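PDB 6HBS: aminopentol aminotransferase from Sphingopyxis macrogoltabida, which transfers the amino group of aminopentol (hydrolysed fumonisin B1) to pyruvate with the help of pyridoxal 5'-phosphate, a step in fumonisin B1 degradation. Local coordinates for residues A[114-124]-A[288-296]; A[135-146]-A[187-198]. One frame throughout, in Å; residues are numbered along the deposited sequence. Where two conformers were deposited one is given.

Contact 1 of 2, residues A[114-124]-A[288-296]. With PLP (pyridoxal-5'-phosphate), chain C.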
loop_
_atom_site.group_PDB
_atom_site.type_symbol
_atom_site.label_atom_id
_atom_site.label_comp_id
_atom_site.label_asym_id
_atom_site.label_seq_id
_atom_site.Cartn_x
_atom_site.Cartn_y
_atom_site.Cartn_z
ATOM N N PHE A 114 -4.687 10.348 -2.372
ATOM C CA PHE A 114 -3.668 9.750 -1.533
ATOM C C PHE A 114 -3.921 8.257 -1.443
ATOM O O PHE A 114 -5.092 7.818 -1.325
ATOM C CB PHE A 114 -3.613 10.435 -0.158
ATOM C CG PHE A 114 -3.270 11.900 -0.275
ATOM C CD1 PHE A 114 -2.013 12.290 -0.699
ATOM C CD2 PHE A 114 -4.226 12.879 -0.066
ATOM C CE1 PHE A 114 -1.718 13.626 -0.909
ATOM C CE2 PHE A 114 -3.936 14.214 -0.308
ATOM C CZ PHE A 114 -2.690 14.582 -0.737
ATOM N N CYS A 115 -2.818 7.502 -1.458
ATOM C CA CYS A 115 -2.791 6.035 -1.388
ATOM C C CYS A 115 -1.573 5.605 -0.558
ATOM O O CYS A 115 -1.032 6.422 0.200
ATOM C CB CYS A 115 -2.785 5.451 -2.798
ATOM S SG CYS A 115 -1.568 6.269 -3.869
ATOM N N LYS A 116 -1.175 4.328 -0.628
ATOM C CA LYS A 116 -0.060 3.868 0.187
ATOM C C LYS A 116 1.221 3.733 -0.637
ATOM O O LYS A 116 2.231 4.310 -0.275
ATOM C CB LYS A 116 -0.369 2.539 0.873
ATOM C CG LYS A 116 -1.287 2.651 2.077
ATOM C CD LYS A 116 -0.715 3.405 3.272
ATOM C CE LYS A 116 -1.333 4.769 3.440
ATOM N NZ LYS A 116 -1.001 5.341 4.751
ATOM N N ASN A 117 1.168 2.884 -1.665
ATOM C CA ASN A 117 2.306 2.492 -2.456
ATOM C C ASN A 117 2.406 3.418 -3.668
ATOM O O ASN A 117 1.379 3.865 -4.176
ATOM C CB ASN A 117 2.191 1.068 -2.997
ATOM C CG ASN A 117 1.978 -0.004 -1.945
ATOM O OD1 ASN A 117 2.746 -0.113 -0.991
ATOM N ND2 ASN A 117 0.985 -0.873 -2.156
ATOM N N GLY A 118 3.630 3.642 -4.170
ATOM C CA GLY A 118 3.794 4.328 -5.416
ATOM C C GLY A 118 3.113 3.595 -6.572
ATOM O O GLY A 118 2.571 4.243 -7.471
ATOM N N SER A 119 3.095 2.259 -6.487
ATOM C CA SER A 119 2.426 1.374 -7.446
ATOM C C SER A 119 0.907 1.656 -7.485
ATOM O O SER A 119 0.289 1.473 -8.512
ATOM C CB SER A 119 2.726 -0.079 -7.128
ATOM O OG SER A 119 4.114 -0.380 -7.296
ATOM N N ASP A 120 0.318 2.042 -6.329
ATOM C CA ASP A 120 -1.089 2.433 -6.231
ATOM C C ASP A 120 -1.339 3.682 -7.096
ATOM O O ASP A 120 -2.372 3.752 -7.803
ATOM C CB ASP A 120 -1.503 2.748 -4.778
ATOM C CG ASP A 120 -1.315 1.648 -3.737
ATOM O OD1 ASP A 120 -1.123 0.475 -4.124
ATOM O OD2 ASP A 120 -1.360 1.977 -2.507
ATOM N N ALA A 121 -0.424 4.668 -7.021
ATOM C CA ALA A 121 -0.580 5.927 -7.748
ATOM C C ALA A 121 -0.415 5.687 -9.256
ATOM O O ALA A 121 -1.146 6.225 -10.034
ATOM C CB ALA A 121 0.373 6.983 -7.252
ATOM N N THR A 122 0.551 4.864 -9.661
ATOM C CA THR A 122 0.758 4.655 -11.110
ATOM C C THR A 122 -0.386 3.833 -11.710
ATOM O O THR A 122 -0.823 4.115 -12.830
ATOM C CB THR A 122 2.133 4.054 -11.404
ATOM O OG1 THR A 122 2.236 2.772 -10.772
ATOM C CG2 THR A 122 3.263 4.967 -10.982
ATOM N N SER A 123 -0.875 2.833 -10.970
ATOM C CA SER A 123 -1.995 2.008 -11.385
ATOM C C SER A 123 -3.272 2.846 -11.490
ATOM O O SER A 123 -4.027 2.699 -12.449
ATOM C CB SER A 123 -2.178 0.851 -10.459
ATOM O OG SER A 123 -1.208 -0.141 -10.724
ATOM N N THR A 124 -3.477 3.747 -10.509
ATOM C CA THR A 124 -4.600 4.667 -10.513
ATOM C C THR A 124 -4.515 5.572 -11.754
ATOM O O THR A 124 -5.544 5.796 -12.428
ATOM C CB THR A 124 -4.718 5.476 -9.213
ATOM O OG1 THR A 124 -4.849 4.580 -8.099
ATOM C CG2 THR A 124 -5.919 6.397 -9.241
ATOM N N PHE A 288 -6.060 1.640 4.345
ATOM C CA PHE A 288 -5.089 2.443 5.040
ATOM C C PHE A 288 -4.886 3.787 4.341
ATOM O O PHE A 288 -4.070 4.591 4.783
ATOM C CB PHE A 288 -3.772 1.687 5.181
ATOM C CG PHE A 288 -3.848 0.427 6.003
ATOM C CD1 PHE A 288 -4.300 0.452 7.316
ATOM C CD2 PHE A 288 -3.451 -0.785 5.475
ATOM C CE1 PHE A 288 -4.388 -0.726 8.060
ATOM C CE2 PHE A 288 -3.510 -1.956 6.228
ATOM C CZ PHE A 288 -3.992 -1.929 7.519
ATOM N N TRP A 289 -5.618 4.032 3.250
ATOM C CA TRP A 289 -5.363 5.211 2.394
ATOM C C TRP A 289 -5.776 6.516 3.069
ATOM O O TRP A 289 -5.374 7.580 2.590
ATOM C CB TRP A 289 -6.049 5.067 1.026
ATOM C CG TRP A 289 -5.473 3.999 0.135
ATOM C CD1 TRP A 289 -4.705 2.924 0.493
ATOM C CD2 TRP A 289 -5.642 3.897 -1.297
ATOM N NE1 TRP A 289 -4.362 2.188 -0.620
ATOM C CE2 TRP A 289 -4.940 2.749 -1.722
ATOM C CE3 TRP A 289 -6.299 4.673 -2.252
ATOM C CZ2 TRP A 289 -4.926 2.333 -3.061
ATOM C CZ3 TRP A 289 -6.279 4.268 -3.575
ATOM C CH2 TRP A 289 -5.568 3.136 -3.969
ATOM N N PHE A 290 -6.615 6.446 4.118
ATOM C CA PHE A 290 -7.208 7.616 4.743
ATOM C C PHE A 290 -6.587 7.872 6.124
ATOM O O PHE A 290 -7.084 8.722 6.869
ATOM C CB PHE A 290 -8.737 7.469 4.784
ATOM C CG PHE A 290 -9.292 7.176 3.409
ATOM C CD1 PHE A 290 -9.321 8.166 2.452
ATOM C CD2 PHE A 290 -9.614 5.891 3.031
ATOM C CE1 PHE A 290 -9.736 7.892 1.157
ATOM C CE2 PHE A 290 -10.050 5.620 1.744
ATOM C CZ PHE A 290 -10.118 6.623 0.811
ATOM N N SER A 291 -5.487 7.179 6.438
ATOM C CA SER A 291 -4.848 7.287 7.744
ATOM C C SER A 291 -4.163 8.659 7.909
ATOM O O SER A 291 -3.421 9.115 7.033
ATOM C CB SER A 291 -3.874 6.165 7.953
ATOM O OG SER A 291 -4.527 4.918 7.830
ATOM N N ALA A 292 -4.398 9.289 9.079
ATOM C CA ALA A 292 -4.011 10.652 9.354
ATOM C C ALA A 292 -2.523 10.806 9.702
ATOM O O ALA A 292 -1.957 11.839 9.375
ATOM C CB ALA A 292 -4.858 11.195 10.483
ATOM N N VAL A 293 -1.893 9.859 10.396
ATOM C CA VAL A 293 -0.524 10.097 10.890
ATOM C C VAL A 293 0.437 10.293 9.702
ATOM O O VAL A 293 1.232 11.225 9.698
ATOM C CB VAL A 293 -0.057 9.033 11.894
ATOM C CG1 VAL A 293 1.446 9.117 12.222
ATOM C CG2 VAL A 293 -0.856 9.148 13.202
ATOM N N PRO A 294 0.417 9.447 8.656
ATOM C CA PRO A 294 1.260 9.684 7.483
ATOM C C PRO A 294 0.936 11.025 6.820
ATOM O O PRO A 294 1.836 11.661 6.308
ATOM C CB PRO A 294 0.997 8.469 6.587
ATOM C CG PRO A 294 0.580 7.406 7.576
ATOM C CD PRO A 294 -0.266 8.148 8.590
ATOM N N MET A 295 -0.332 11.469 6.882
ATOM C CA MET A 295 -0.702 12.729 6.316
ATOM C C MET A 295 -0.106 13.899 7.119
ATOM O O MET A 295 0.307 14.932 6.519
ATOM C CB MET A 295 -2.215 12.869 6.215
ATOM C CG MET A 295 -2.816 11.904 5.205
ATOM S SD MET A 295 -4.543 12.271 4.969
ATOM C CE MET A 295 -5.009 10.788 4.090
ATOM N N ALA A 296 -0.079 13.773 8.444
ATOM C CA ALA A 296 0.528 14.794 9.315
ATOM C C ALA A 296 2.034 14.905 9.033
ATOM O O ALA A 296 2.609 16.025 8.957
ATOM C CB ALA A 296 0.247 14.462 10.777
HETATM N N1 PLP C . 7.602 4.370 -9.818
HETATM C C2 PLP C . 8.923 4.614 -9.672
HETATM C C2A PLP C . 9.669 5.514 -10.627
HETATM C C3 PLP C . 9.626 4.051 -8.523
HETATM O O3 PLP C . 10.942 4.285 -8.338
HETATM C C4 PLP C . 8.874 3.221 -7.553
HETATM C C4A PLP C . 9.618 2.679 -6.385
HETATM C C5 PLP C . 7.435 2.977 -7.868
HETATM C C6 PLP C . 6.878 3.596 -8.980
HETATM C C5A PLP C . 6.533 2.124 -6.977
HETATM O O4P PLP C . 6.500 2.624 -5.616
HETATM P P PLP C . 6.253 1.490 -4.499
HETATM O O1P PLP C . 7.430 0.627 -4.437
HETATM O O2P PLP C . 5.064 0.720 -4.998
HETATM O O3P PLP C . 6.040 2.350 -3.272
HETATM O O HOH W 1 -2.701 7.966 2.202
HETATM O O HOH W 2 -2.108 7.952 4.903
#
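Cys115 and Trp289 bring the two backbones closest, their CA atoms 4.6 Å apart, where the end of strand 111-115 passes a type I turn from Phe288 to Ser291. The strand and helix 118-133 frame the phosphate-binding loop of a class-III aminotransferase. No clear hydrogen bond joins the segments; one water donates to both Cys115 O and Trp289 O. Trp289 supplies a broad apolar surface. Cys115 CB sits over its six-membered ring, 3.4 Å from the centroid, a CH-pi contact, and SG lies farther out above the same face. Lys116 bends at chi2 (-66°) and chi3 (107°), which brings CG past Trp289 CD1 and CD across Phe288 CB, while NZ reaches a water held by Ser291 O and bonds Pro265 O. Asp120 CG lies 3.7 Å from Trp289 CZ2, carboxylate and ring planes 25° apart. Its OD2 takes Lys116 N through the anti lone pair and Asn117 N from above the carboxylate plane, and Asn117 ND2 of the second subunit also donates to it; a carboxylate oxygen suits so many donors. Trp289 NE1 bonds Asn117 OD1 of the second subunit, so the contact belongs to the dimer interface. At the helix start Gly118 N donates to PLP O3P, its lack of a CB avoiding a collision with PLP O4P, and Ser119 gives PLP O2P two bonds, from N at 2.9 Å and from OG at 2.7 Å.

Contact 2 of 2, residues A[135-146]-A[187-198]. With PLP (pyridoxal-5'-phosphate), chain C.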
loop_
_atom_site.group_PDB
_atom_site.type_symbol
_atom_site.label_atom_id
_atom_site.label_comp_id
_atom_site.label_asym_id
_atom_site.label_seq_id
_atom_site.Cartn_x
_atom_site.Cartn_y
_atom_site.Cartn_z
ATOM N N ARG A 135 -9.929 4.935 -24.360
ATOM C CA ARG A 135 -8.954 4.206 -25.174
ATOM C C ARG A 135 -8.182 3.218 -24.304
ATOM O O ARG A 135 -8.268 3.240 -23.053
ATOM C CB ARG A 135 -7.957 5.152 -25.841
ATOM C CG ARG A 135 -8.617 6.182 -26.737
ATOM C CD ARG A 135 -7.647 7.309 -27.004
ATOM N NE ARG A 135 -8.277 8.475 -27.595
ATOM C CZ ARG A 135 -7.755 9.686 -27.605
ATOM N NH1 ARG A 135 -8.471 10.683 -28.093
ATOM N NH2 ARG A 135 -6.532 9.903 -27.138
ATOM N N LYS A 136 -7.417 2.347 -24.958
ATOM C CA LYS A 136 -6.832 1.221 -24.266
ATOM C C LYS A 136 -5.325 1.378 -24.015
ATOM O O LYS A 136 -4.838 0.836 -23.001
ATOM C CB LYS A 136 -7.068 -0.061 -25.055
ATOM C CG LYS A 136 -8.523 -0.470 -25.175
ATOM C CD LYS A 136 -8.669 -1.764 -25.900
ATOM C CE LYS A 136 -10.103 -2.209 -26.041
ATOM N NZ LYS A 136 -10.162 -3.502 -26.761
ATOM N N THR A 137 -4.585 2.027 -24.934
ATOM C CA THR A 137 -3.138 1.812 -24.982
ATOM C C THR A 137 -2.416 2.759 -24.017
ATOM O O THR A 137 -2.570 3.982 -24.052
ATOM C CB THR A 137 -2.563 1.890 -26.409
ATOM O OG1 THR A 137 -3.222 0.909 -27.225
ATOM C CG2 THR A 137 -1.070 1.623 -26.411
ATOM N N ILE A 138 -1.576 2.157 -23.184
ATOM C CA ILE A 138 -0.688 2.893 -22.284
ATOM C C ILE A 138 0.744 2.794 -22.834
ATOM O O ILE A 138 1.246 1.701 -23.043
ATOM C CB ILE A 138 -0.795 2.326 -20.853
ATOM C CG1 ILE A 138 -2.214 2.482 -20.310
ATOM C CG2 ILE A 138 0.235 2.968 -19.943
ATOM C CD1 ILE A 138 -2.621 3.882 -19.960
ATOM N N LEU A 139 1.377 3.940 -23.078
ATOM C CA LEU A 139 2.764 3.928 -23.594
ATOM C C LEU A 139 3.767 4.079 -22.443
ATOM O O LEU A 139 3.727 5.085 -21.729
ATOM C CB LEU A 139 2.937 5.061 -24.602
ATOM C CG LEU A 139 2.092 4.945 -25.878
ATOM C CD1 LEU A 139 2.399 6.083 -26.844
ATOM C CD2 LEU A 139 2.256 3.585 -26.513
ATOM N N CYS A 140 4.699 3.131 -22.329
ATOM C CA CYS A 140 5.779 3.208 -21.331
ATOM C C CYS A 140 7.120 3.017 -22.054
ATOM O O CYS A 140 7.170 2.447 -23.147
ATOM C CB CYS A 140 5.602 2.143 -20.249
ATOM S SG CYS A 140 4.035 2.337 -19.352
ATOM N N ALA A 141 8.187 3.549 -21.458
ATOM C CA ALA A 141 9.544 3.368 -21.951
ATOM C C ALA A 141 9.984 1.935 -21.663
ATOM O O ALA A 141 9.726 1.423 -20.561
ATOM C CB ALA A 141 10.448 4.362 -21.259
ATOM N N LYS A 142 10.662 1.288 -22.632
ATOM C CA LYS A 142 11.268 -0.014 -22.428
ATOM C C LYS A 142 12.180 0.035 -21.198
ATOM O O LYS A 142 13.011 0.940 -21.079
ATOM C CB LYS A 142 12.182 -0.421 -23.591
ATOM C CG LYS A 142 11.472 -0.789 -24.872
ATOM C CD LYS A 142 12.415 -0.965 -26.074
ATOM C CE LYS A 142 11.663 -1.088 -27.390
ATOM N NZ LYS A 142 11.156 0.234 -27.851
ATOM N N GLY A 143 11.980 -0.918 -20.291
ATOM C CA GLY A 143 12.769 -1.085 -19.064
ATOM C C GLY A 143 12.446 -0.065 -17.969
ATOM O O GLY A 143 13.121 -0.055 -16.972
ATOM N N ALA A 144 11.460 0.816 -18.145
ATOM C CA ALA A 144 11.145 1.785 -17.104
ATOM C C ALA A 144 10.348 1.105 -15.980
ATOM O O ALA A 144 9.384 0.398 -16.245
ATOM C CB ALA A 144 10.391 2.944 -17.666
ATOM N N TYR A 145 10.767 1.348 -14.732
ATOM C CA TYR A 145 10.106 0.800 -13.540
ATOM C C TYR A 145 9.014 1.767 -13.057
ATOM O O TYR A 145 9.309 2.904 -12.701
ATOM C CB TYR A 145 11.135 0.523 -12.436
ATOM C CG TYR A 145 10.554 -0.193 -11.242
ATOM C CD1 TYR A 145 10.485 -1.572 -11.227
ATOM C CD2 TYR A 145 10.050 0.503 -10.137
ATOM C CE1 TYR A 145 9.941 -2.251 -10.149
ATOM C CE2 TYR A 145 9.505 -0.171 -9.046
ATOM C CZ TYR A 145 9.467 -1.555 -9.052
ATOM O OH TYR A 145 8.936 -2.284 -8.025
ATOM N N HIS A 146 7.757 1.288 -13.054
ATOM C CA HIS A 146 6.608 2.045 -12.592
ATOM C C HIS A 146 5.908 1.369 -11.407
ATOM O O HIS A 146 4.871 1.839 -10.960
ATOM C CB HIS A 146 5.630 2.296 -13.743
ATOM C CG HIS A 146 6.166 3.224 -14.775
ATOM N ND1 HIS A 146 6.500 4.528 -14.473
ATOM C CD2 HIS A 146 6.404 3.050 -16.095
ATOM C CE1 HIS A 146 6.945 5.114 -15.576
ATOM N NE2 HIS A 146 6.880 4.236 -16.587
ATOM N N GLY A 187 -4.913 6.598 -32.674
ATOM C CA GLY A 187 -6.275 6.826 -32.176
ATOM C C GLY A 187 -6.571 6.115 -30.849
ATOM O O GLY A 187 -7.680 6.231 -30.308
ATOM N N ASP A 188 -5.621 5.353 -30.310
ATOM C CA ASP A 188 -5.959 4.519 -29.151
ATOM C C ASP A 188 -5.035 4.798 -27.961
ATOM O O ASP A 188 -4.921 3.933 -27.097
ATOM C CB ASP A 188 -5.909 3.038 -29.500
ATOM C CG ASP A 188 -6.457 2.138 -28.402
ATOM O OD1 ASP A 188 -7.519 2.469 -27.828
ATOM O OD2 ASP A 188 -5.811 1.133 -28.115
ATOM N N ILE A 189 -4.365 5.952 -27.917
ATOM C CA ILE A 189 -3.422 6.191 -26.782
ATOM C C ILE A 189 -4.201 6.848 -25.628
ATOM O O ILE A 189 -4.750 7.942 -25.743
ATOM C CB ILE A 189 -2.185 7.019 -27.160
ATOM C CG1 ILE A 189 -1.442 6.432 -28.368
ATOM C CG2 ILE A 189 -1.274 7.180 -25.937
ATOM C CD1 ILE A 189 -1.026 5.009 -28.194
ATOM N N ALA A 190 -4.203 6.157 -24.492
ATOM C CA ALA A 190 -4.850 6.666 -23.275
ATOM C C ALA A 190 -3.875 7.573 -22.520
ATOM O O ALA A 190 -4.254 8.624 -21.995
ATOM C CB ALA A 190 -5.289 5.507 -22.428
ATOM N N ALA A 191 -2.598 7.164 -22.475
ATOM C CA ALA A 191 -1.583 7.905 -21.753
ATOM C C ALA A 191 -0.165 7.532 -22.195
ATOM O O ALA A 191 0.072 6.425 -22.702
ATOM C CB ALA A 191 -1.735 7.638 -20.283
ATOM N N VAL A 192 0.751 8.467 -21.927
ATOM C CA VAL A 192 2.203 8.291 -21.942
ATOM C C VAL A 192 2.717 8.416 -20.498
ATOM O O VAL A 192 2.515 9.458 -19.844
ATOM C CB VAL A 192 2.887 9.399 -22.780
ATOM C CG1 VAL A 192 4.402 9.374 -22.607
ATOM C CG2 VAL A 192 2.517 9.327 -24.251
ATOM N N PHE A 193 3.392 7.385 -20.022
ATOM C CA PHE A 193 4.117 7.422 -18.762
ATOM C C PHE A 193 5.585 7.706 -19.075
ATOM O O PHE A 193 6.176 7.034 -19.964
ATOM C CB PHE A 193 4.040 6.088 -18.018
ATOM C CG PHE A 193 2.760 5.840 -17.262
ATOM C CD1 PHE A 193 1.554 5.702 -17.921
ATOM C CD2 PHE A 193 2.773 5.734 -15.872
ATOM C CE1 PHE A 193 0.381 5.458 -17.215
ATOM C CE2 PHE A 193 1.604 5.493 -15.174
ATOM C CZ PHE A 193 0.409 5.359 -15.838
ATOM N N ALA A 194 6.156 8.665 -18.337
ATOM C CA ALA A 194 7.586 8.973 -18.364
ATOM C C ALA A 194 8.091 9.210 -16.931
ATOM O O ALA A 194 7.501 9.978 -16.210
ATOM C CB ALA A 194 7.795 10.190 -19.217
ATOM N N THR A 195 9.208 8.575 -16.560
ATOM C CA THR A 195 10.028 9.009 -15.437
ATOM C C THR A 195 10.767 10.273 -15.871
ATOM O O THR A 195 10.990 10.504 -17.059
ATOM C CB THR A 195 10.987 7.914 -14.962
ATOM O OG1 THR A 195 11.943 7.553 -15.962
ATOM C CG2 THR A 195 10.236 6.691 -14.504
ATOM N N PRO A 196 11.106 11.175 -14.945
ATOM C CA PRO A 196 11.637 12.477 -15.330
ATOM C C PRO A 196 13.104 12.436 -15.775
ATOM O O PRO A 196 13.541 13.368 -16.423
ATOM C CB PRO A 196 11.461 13.358 -14.092
ATOM C CG PRO A 196 11.380 12.381 -12.939
ATOM C CD PRO A 196 10.873 11.068 -13.488
ATOM N N PHE A 197 13.818 11.362 -15.446
ATOM C CA PHE A 197 15.069 11.003 -16.128
ATOM C C PHE A 197 15.149 9.475 -16.176
ATOM O O PHE A 197 14.276 8.779 -15.599
ATOM C CB PHE A 197 16.275 11.698 -15.480
ATOM C CG PHE A 197 16.563 11.402 -14.032
ATOM C CD1 PHE A 197 15.957 12.132 -13.016
ATOM C CD2 PHE A 197 17.505 10.437 -13.693
ATOM C CE1 PHE A 197 16.267 11.872 -11.685
ATOM C CE2 PHE A 197 17.810 10.174 -12.360
ATOM C CZ PHE A 197 17.179 10.879 -11.358
ATOM N N ARG A 198 16.170 8.936 -16.857
ATOM C CA ARG A 198 16.370 7.512 -16.914
ATOM C C ARG A 198 17.076 7.076 -15.629
ATOM O O ARG A 198 18.253 7.453 -15.396
ATOM C CB ARG A 198 17.204 7.117 -18.135
ATOM C CG ARG A 198 17.367 5.613 -18.303
ATOM C CD ARG A 198 16.053 4.958 -18.684
ATOM N NE ARG A 198 16.241 3.546 -18.972
ATOM C CZ ARG A 198 15.289 2.737 -19.412
ATOM N NH1 ARG A 198 14.021 3.144 -19.437
ATOM N NH2 ARG A 198 15.637 1.534 -19.834
HETATM N N1 PLP C . 7.602 4.370 -9.818
HETATM C C2 PLP C . 8.923 4.614 -9.672
HETATM C C2A PLP C . 9.669 5.514 -10.627
HETATM C C3 PLP C . 9.626 4.051 -8.523
HETATM O O3 PLP C . 10.942 4.285 -8.338
HETATM C C4 PLP C . 8.874 3.221 -7.553
HETATM C C4A PLP C . 9.618 2.679 -6.385
HETATM C C5 PLP C . 7.435 2.977 -7.868
HETATM C C6 PLP C . 6.878 3.596 -8.980
HETATM C C5A PLP C . 6.533 2.124 -6.977
HETATM O O4P PLP C . 6.500 2.624 -5.616
HETATM P P PLP C . 6.253 1.490 -4.499
HETATM O O1P PLP C . 7.430 0.627 -4.437
HETATM O O2P PLP C . 5.064 0.720 -4.998
HETATM O O3P PLP C . 6.040 2.350 -3.272
HETATM O O HOH W 3 7.788 5.113 -18.954
#
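Thr137, Leu139 and Phe193 carry the central backbone bonds between parallel strands 137-141 and 189-194: Ala190 N donates to Thr137 O, Leu139 N to Ala191 O, and Phe193 N to Leu139 O. A beta bulge shifts the register between Thr137 and Ile138. On one face the branched Ile138 sets CG2 against Phe193 CD1 (3.6 Å) and CD1 against the small Ala191; on the other, Leu139 CD1 crosses the end of Ile189. The Phe193 edge points at the His146 face, ring planes 65° apart, and a water joins His146 NE2, Ala141 N and Phe193 O.

Before the strands Asp188, with CG anti to N (chi1 -171°), accepts bonds from Lys136 N at OD1 and Thr137 OG1 at OD2, both from above the carboxylate plane. Arg135 NH2 donates to Ile189 O, in the guanidinium plane, and NH1 to Thr223 O. Arg198 grips Lys142 O end-on with NH1 and NH2, and its NE forms a salt bridge with Glu203.

Farther out, Asp230 bonds His146 ND1, and helices 118-133 and 175-184 cover the Ile138 and Leu139 faces respectively. Tyr145 turns its ring edge to PLP, CE2 3.8 Å from C4: the strand ends lead into its pocket, as in the fold type I aminotransferase large domain.

From the N terminus, strand 111-115, at one edge of the seven-stranded sheet, runs into helix 118-133, which leads to strand 137-141 near the other edge. After strand 167-170 and helix 175-184 the chain returns as strand 189-194, closing the shorter loop at contact 2. It then builds strands 226-230, 253-256 and 267-271 before residues 288-296 come back to the end of strand 111-115 and close the longer loop at contact 1, within which contact 2 lies entirely. Helix 118-133 ties them directly: Thr122 OG1 probably bonds His146 O, and Thr122 O packs on Phe193 CZ. The centres are 22 Å apart, yet both contacts reach PLP, contact 1 at its phosphate and contact 2 beside its ring.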